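Local structure of aspartyl-tRNA synthetase 2 (Thermus thermophilus, 1N9W) at residues B[118-123]-B[253-258]; B[129-134]-B[243-248]. The protein attaches L-aspartate to both tRNA(Asp) and tRNA(Asn) in two steps, first activating the amino acid with ATP and then transferring it to the acceptor end. One frame throughout, in Å; residues are numbered along the deposited sequence.

Contact 1 (B[118-123]-B[253-258])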
loop_
_atom_site.group_PDB
_atom_site.type_symbol
_atom_site.label_atom_id
_atom_site.label_comp_id
_atom_site.label_asym_id
_atom_site.label_seq_id
_atom_site.Cartn_x
_atom_site.Cartn_y
_atom_site.Cartn_z
ATOM N N GLY B 118 2.386 23.589 3.959
ATOM C CA GLY B 118 3.257 24.302 3.036
ATOM C C GLY B 118 3.623 23.451 1.830
ATOM O O GLY B 118 3.705 22.226 1.945
ATOM N N GLU B 119 3.835 24.092 0.682
ATOM C CA GLU B 119 4.187 23.384 -0.553
ATOM C C GLU B 119 5.467 22.560 -0.434
ATOM O O GLU B 119 5.511 21.402 -0.846
ATOM C CB GLU B 119 4.371 24.363 -1.722
ATOM C CG GLU B 119 3.121 25.092 -2.173
ATOM C CD GLU B 119 3.280 25.707 -3.566
ATOM O OE1 GLU B 119 3.162 24.968 -4.568
ATOM O OE2 GLU B 119 3.531 26.924 -3.652
ATOM N N LYS B 120 6.510 23.173 0.112
ATOM C CA LYS B 120 7.777 22.488 0.254
ATOM C C LYS B 120 7.747 21.461 1.368
ATOM O O LYS B 120 8.428 20.445 1.299
ATOM C CB LYS B 120 8.898 23.492 0.509
ATOM C CG LYS B 120 9.225 24.362 -0.692
ATOM C CD LYS B 120 10.403 25.268 -0.383
ATOM C CE LYS B 120 10.739 26.180 -1.553
ATOM N NZ LYS B 120 11.883 27.067 -1.205
ATOM N N ALA B 121 6.957 21.719 2.398
ATOM C CA ALA B 121 6.867 20.786 3.511
ATOM C C ALA B 121 6.111 19.508 3.136
ATOM O O ALA B 121 6.460 18.418 3.595
ATOM C CB ALA B 121 6.193 21.463 4.705
ATOM N N ARG B 122 5.093 19.646 2.292
ATOM C CA ARG B 122 4.258 18.511 1.866
ATOM C C ARG B 122 4.847 17.746 0.669
ATOM O O ARG B 122 4.580 16.558 0.491
ATOM C CB ARG B 122 2.866 19.032 1.455
ATOM C CG ARG B 122 2.735 19.242 -0.064
ATOM C CD ARG B 122 2.142 20.586 -0.514
ATOM N NE ARG B 122 0.716 20.708 -0.294
ATOM C CZ ARG B 122 -0.104 21.454 -1.040
ATOM N NH1 ARG B 122 0.348 22.150 -2.076
ATOM N NH2 ARG B 122 -1.396 21.507 -0.741
ATOM N N ALA B 123 5.635 18.444 -0.147
ATOM C CA ALA B 123 6.204 17.855 -1.352
ATOM C C ALA B 123 6.930 16.507 -1.209
ATOM O O ALA B 123 6.727 15.601 -2.017
ATOM C CB ALA B 123 7.112 18.880 -2.051
ATOM N N ILE B 253 9.204 17.704 -7.356
ATOM C CA ILE B 253 10.639 17.531 -7.519
ATOM C C ILE B 253 11.307 18.856 -7.882
ATOM O O ILE B 253 12.304 19.245 -7.267
ATOM C CB ILE B 253 10.923 16.467 -8.581
ATOM C CG1 ILE B 253 10.512 15.099 -8.022
ATOM C CG2 ILE B 253 12.394 16.499 -8.981
ATOM C CD1 ILE B 253 10.418 14.003 -9.056
ATOM N N ARG B 254 10.748 19.552 -8.866
ATOM C CA ARG B 254 11.296 20.835 -9.287
ATOM C C ARG B 254 11.192 21.893 -8.192
ATOM O O ARG B 254 12.114 22.685 -7.994
ATOM C CB ARG B 254 10.589 21.322 -10.551
ATOM C CG ARG B 254 11.005 20.579 -11.807
ATOM C CD ARG B 254 10.409 21.235 -13.039
ATOM N NE ARG B 254 8.970 20.982 -13.165
ATOM C CZ ARG B 254 8.453 19.816 -13.540
ATOM N NH1 ARG B 254 9.257 18.797 -13.825
ATOM N NH2 ARG B 254 7.140 19.671 -13.643
ATOM N N LEU B 255 10.073 21.907 -7.477
ATOM C CA LEU B 255 9.873 22.882 -6.409
ATOM C C LEU B 255 10.970 22.773 -5.347
ATOM O O LEU B 255 11.497 23.782 -4.879
ATOM C CB LEU B 255 8.502 22.662 -5.770
ATOM C CG LEU B 255 8.218 23.400 -4.461
ATOM C CD1 LEU B 255 7.999 24.884 -4.736
ATOM C CD2 LEU B 255 7.000 22.782 -3.801
ATOM N N LEU B 256 11.314 21.546 -4.966
ATOM C CA LEU B 256 12.354 21.340 -3.961
ATOM C C LEU B 256 13.729 21.528 -4.597
ATOM O O LEU B 256 14.753 21.484 -3.919
ATOM C CB LEU B 256 12.227 19.937 -3.352
ATOM C CG LEU B 256 10.898 19.618 -2.654
ATOM C CD1 LEU B 256 10.804 18.138 -2.342
ATOM C CD2 LEU B 256 10.776 20.441 -1.389
ATOM N N GLY B 257 13.737 21.742 -5.909
ATOM C CA GLY B 257 14.987 21.939 -6.622
ATOM C C GLY B 257 15.990 20.809 -6.459
ATOM O O GLY B 257 17.181 21.006 -6.662
ATOM N N ALA B 258 15.516 19.623 -6.099
ATOM C CA ALA B 258 16.408 18.485 -5.918
ATOM C C ALA B 258 17.088 18.104 -7.232
ATOM O O ALA B 258 16.443 18.089 -8.281
ATOM C CB ALA B 258 15.621 17.291 -5.376
#

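Contact 2 (B[129-134]-B[243-248])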
loop_
_atom_site.group_PDB
_atom_site.type_symbol
_atom_site.label_atom_id
_atom_site.label_comp_id
_atom_site.label_asym_id
_atom_site.label_seq_id
_atom_site.Cartn_x
_atom_site.Cartn_y
_atom_site.Cartn_z
ATOM N N ALA B 129 4.813 9.031 -2.098
ATOM C CA ALA B 129 3.640 8.294 -2.523
ATOM C C ALA B 129 3.848 7.848 -3.956
ATOM O O ALA B 129 3.428 6.756 -4.351
ATOM C CB ALA B 129 2.382 9.156 -2.411
ATOM N N ALA B 130 4.503 8.685 -4.750
ATOM C CA ALA B 130 4.746 8.312 -6.137
ATOM C C ALA B 130 5.745 7.152 -6.179
ATOM O O ALA B 130 5.499 6.160 -6.862
ATOM C CB ALA B 130 5.265 9.521 -6.924
ATOM N N LEU B 131 6.844 7.248 -5.428
ATOM C CA LEU B 131 7.848 6.162 -5.404
ATOM C C LEU B 131 7.236 4.812 -5.023
ATOM O O LEU B 131 7.562 3.782 -5.613
ATOM C CB LEU B 131 8.966 6.489 -4.410
ATOM C CG LEU B 131 9.826 7.723 -4.717
ATOM C CD1 LEU B 131 10.620 8.110 -3.487
ATOM C CD2 LEU B 131 10.746 7.440 -5.903
ATOM N N VAL B 132 6.360 4.818 -4.027
ATOM C CA VAL B 132 5.726 3.584 -3.586
ATOM C C VAL B 132 4.775 3.044 -4.659
ATOM O O VAL B 132 4.659 1.824 -4.844
ATOM C CB VAL B 132 4.972 3.822 -2.257
ATOM C CG1 VAL B 132 4.193 2.584 -1.855
ATOM C CG2 VAL B 132 5.970 4.195 -1.166
ATOM N N ARG B 133 4.095 3.945 -5.369
ATOM C CA ARG B 133 3.180 3.532 -6.430
ATOM C C ARG B 133 4.002 2.817 -7.511
ATOM O O ARG B 133 3.601 1.765 -8.018
ATOM C CB ARG B 133 2.460 4.758 -7.029
ATOM C CG ARG B 133 1.444 4.453 -8.144
ATOM C CD ARG B 133 0.948 5.757 -8.790
ATOM N NE ARG B 133 0.400 6.646 -7.774
ATOM C CZ ARG B 133 0.671 7.942 -7.664
ATOM N NH1 ARG B 133 1.490 8.539 -8.522
ATOM N NH2 ARG B 133 0.142 8.638 -6.663
ATOM N N GLY B 134 5.163 3.385 -7.840
ATOM C CA GLY B 134 6.037 2.786 -8.841
ATOM C C GLY B 134 6.528 1.434 -8.373
ATOM O O GLY B 134 6.658 0.492 -9.157
ATOM N N GLU B 243 10.968 6.907 -12.135
ATOM C CA GLU B 243 10.226 7.302 -13.332
ATOM C C GLU B 243 8.818 7.770 -12.950
ATOM O O GLU B 243 8.312 8.753 -13.486
ATOM C CB GLU B 243 10.131 6.112 -14.283
ATOM C CG GLU B 243 9.750 6.482 -15.698
ATOM C CD GLU B 243 10.854 7.241 -16.392
ATOM O OE1 GLU B 243 12.030 6.818 -16.268
ATOM O OE2 GLU B 243 10.560 8.253 -17.068
ATOM N N GLU B 244 8.194 7.037 -12.029
ATOM C CA GLU B 244 6.850 7.349 -11.557
ATOM C C GLU B 244 6.828 8.725 -10.900
ATOM O O GLU B 244 5.947 9.537 -11.173
ATOM C CB GLU B 244 6.387 6.275 -10.574
ATOM C CG GLU B 244 4.930 6.365 -10.122
ATOM C CD GLU B 244 3.944 6.396 -11.285
ATOM O OE1 GLU B 244 4.244 5.806 -12.343
ATOM O OE2 GLU B 244 2.864 6.999 -11.129
ATOM N N ALA B 245 7.811 8.981 -10.045
ATOM C CA ALA B 245 7.925 10.251 -9.332
ATOM C C ALA B 245 8.125 11.382 -10.312
ATOM O O ALA B 245 7.539 12.455 -10.179
ATOM C CB ALA B 245 9.104 10.196 -8.365
ATOM N N LEU B 246 8.971 11.133 -11.302
ATOM C CA LEU B 246 9.260 12.138 -12.315
ATOM C C LEU B 246 8.001 12.463 -13.132
ATOM O O LEU B 246 7.753 13.621 -13.445
ATOM C CB LEU B 246 10.381 11.630 -13.230
ATOM C CG LEU B 246 11.493 12.599 -13.611
ATOM C CD1 LEU B 246 12.162 13.189 -12.370
ATOM C CD2 LEU B 246 12.508 11.844 -14.441
ATOM N N ASN B 247 7.201 11.447 -13.451
ATOM C CA ASN B 247 5.994 11.670 -14.240
ATOM C C ASN B 247 4.773 12.152 -13.462
ATOM O O ASN B 247 3.993 12.947 -13.979
ATOM C CB ASN B 247 5.621 10.407 -15.018
ATOM C CG ASN B 247 6.676 10.021 -16.046
ATOM O OD1 ASN B 247 7.428 10.868 -16.532
ATOM N ND2 ASN B 247 6.724 8.740 -16.392
ATOM N N THR B 248 4.598 11.683 -12.232
ATOM C CA THR B 248 3.433 12.092 -11.461
ATOM C C THR B 248 3.703 13.114 -10.355
ATOM O O THR B 248 2.764 13.679 -9.799
ATOM C CB THR B 248 2.690 10.858 -10.880
ATOM O OG1 THR B 248 3.540 10.163 -9.958
ATOM C CG2 THR B 248 2.292 9.902 -12.016
#

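Contact 1 (B[118-123]-B[253-258])
Glu119 and Lys120, in the first turn of helix 119-141, receive Leu255 and Leu256 from the end of helix 250-255, so that a helix N-terminus meets a helix C-terminus within the class II synthetase domain. Gly118 is the N-cap of the first helix, and its carbonyl oxygen accepts the amide of Arg122. The CB of Glu119 is directed toward the other segment, and it is this atom, not the carboxylate, that makes contact, with Glu119 CB lying 3.7 Å from Leu255 CD2. Leu255 CD2 also sits 3.6 Å from Glu119 O, which accepts the amide of Ala123 within the helix. Extended beyond CG, the Lys120 side chain crosses that of Leu255 obliquely; Lys120 CG comes to 4.0 Å from Leu255 CG, and the aliphatic part of the chain makes this meeting. Leu255 CG stands anti to its backbone N (chi1 168°), which brings that atom to the lysine chain. Arg122 belongs to a different interface: its NH2 donates a hydrogen bond to the carbonyl of Val189 of the second subunit, and the side chain packs on Phe190 of that subunit. One turn beyond Glu119, Ala123 is buried and directs its CB toward the leucines. Leu256 also rests on Pro124 and on Leu402 of helix 394-402, which ties the pair of helix ends to a third helix. Just after Leu256 the chain turns through a Schellman motif, with Gly257 at positive phi, its N bonded to Arg254 O and the amide of Ala258 bonded weakly to Ile253 O. No hydrogen bond joins the two segments. Leu256 divides its methyls between neighbours a turn apart, Leu256 CD2 at 3.6 Å from Lys120 O and Leu256 CD1 at 3.8 Å from Ala123 CB.

Contact 2 (B[129-134]-B[243-248])
Arg133 and Glu244 meet where helix 119-141 crosses helix 227-248, a close helix pair of the class II synthetase domain whose segment axes come within 7.8 Å, at 129° between their N-to-C directions. Small residues permit this approach: the CA atoms of Ala130 and Ala245 are 4.9 Å apart, and Gly134 presents bare backbone to Glu244. The glutamate can be followed outward. Its CB faces Gly134 CA and the carbonyl oxygen of Ala130. Glu244 CG, anti to the backbone N (chi1 -173°), lies 3.3 Å from that same Ala130 O and also close to Gly134 N. There the Glu244 chain bends (Glu244 chi2 54°), and its CD comes up beside Arg133 CD. At the tip Glu244 OE2 touches Arg133 CD and receives a weak but nearly straight hydrogen bond from Arg133 NH1, the two atoms Arg133 NH1 and Glu244 OE2 being 3.3 Å apart in a salt bridge. OE2 lies at the edge of the guanidinium, near its plane, while the carboxylate itself is turned almost perpendicular to that group. The other oxygen, OE1, has a long, weak ion pair with Arg137. The stronger polar partner of Arg133 is Asp140 of the second subunit, which forms a salt bridge with NE; one guanidinium thus links two helices of one chain to the dimer partner, and the two acidic partners would be expected to stabilise its positive charge. Although Leu131 CB is directed away from helix 227-248, Leu131 CD2 comes to 4.0 Å from Ala245 CB, and the side chain packs further on Thr398 and Leu401 of helix 394-402. Thr248 lays OG1 3.5 Å from Ala130 CB. Thr248 OG1 donates back into its own helix, to Glu244 O at 2.8 Å, from above the carbonyl plane.

In the fold
Contacts 1 and 2 show how one long helix can pack against two that follow each other in the chain: helix 119-141 meets helix 250-255 near its start and helix 227-248 farther along, with contact centres 15 Å apart. Contact 2 is nested inside the loop that contact 1 closes. Ile253 joins them, Ile253 CD1 lying 3.5 Å from Ala245 O and 3.8 Å from Leu246 CD1. Helix 394-402 touches both. Contact 2 is buried, with the Leu131 side chain about 7 Å from that of Ala394, a predicted ATP-binding residue; in the surface contact 1, the Glu119 side chain is about 12 Å from that of tRNA-interacting Gln44.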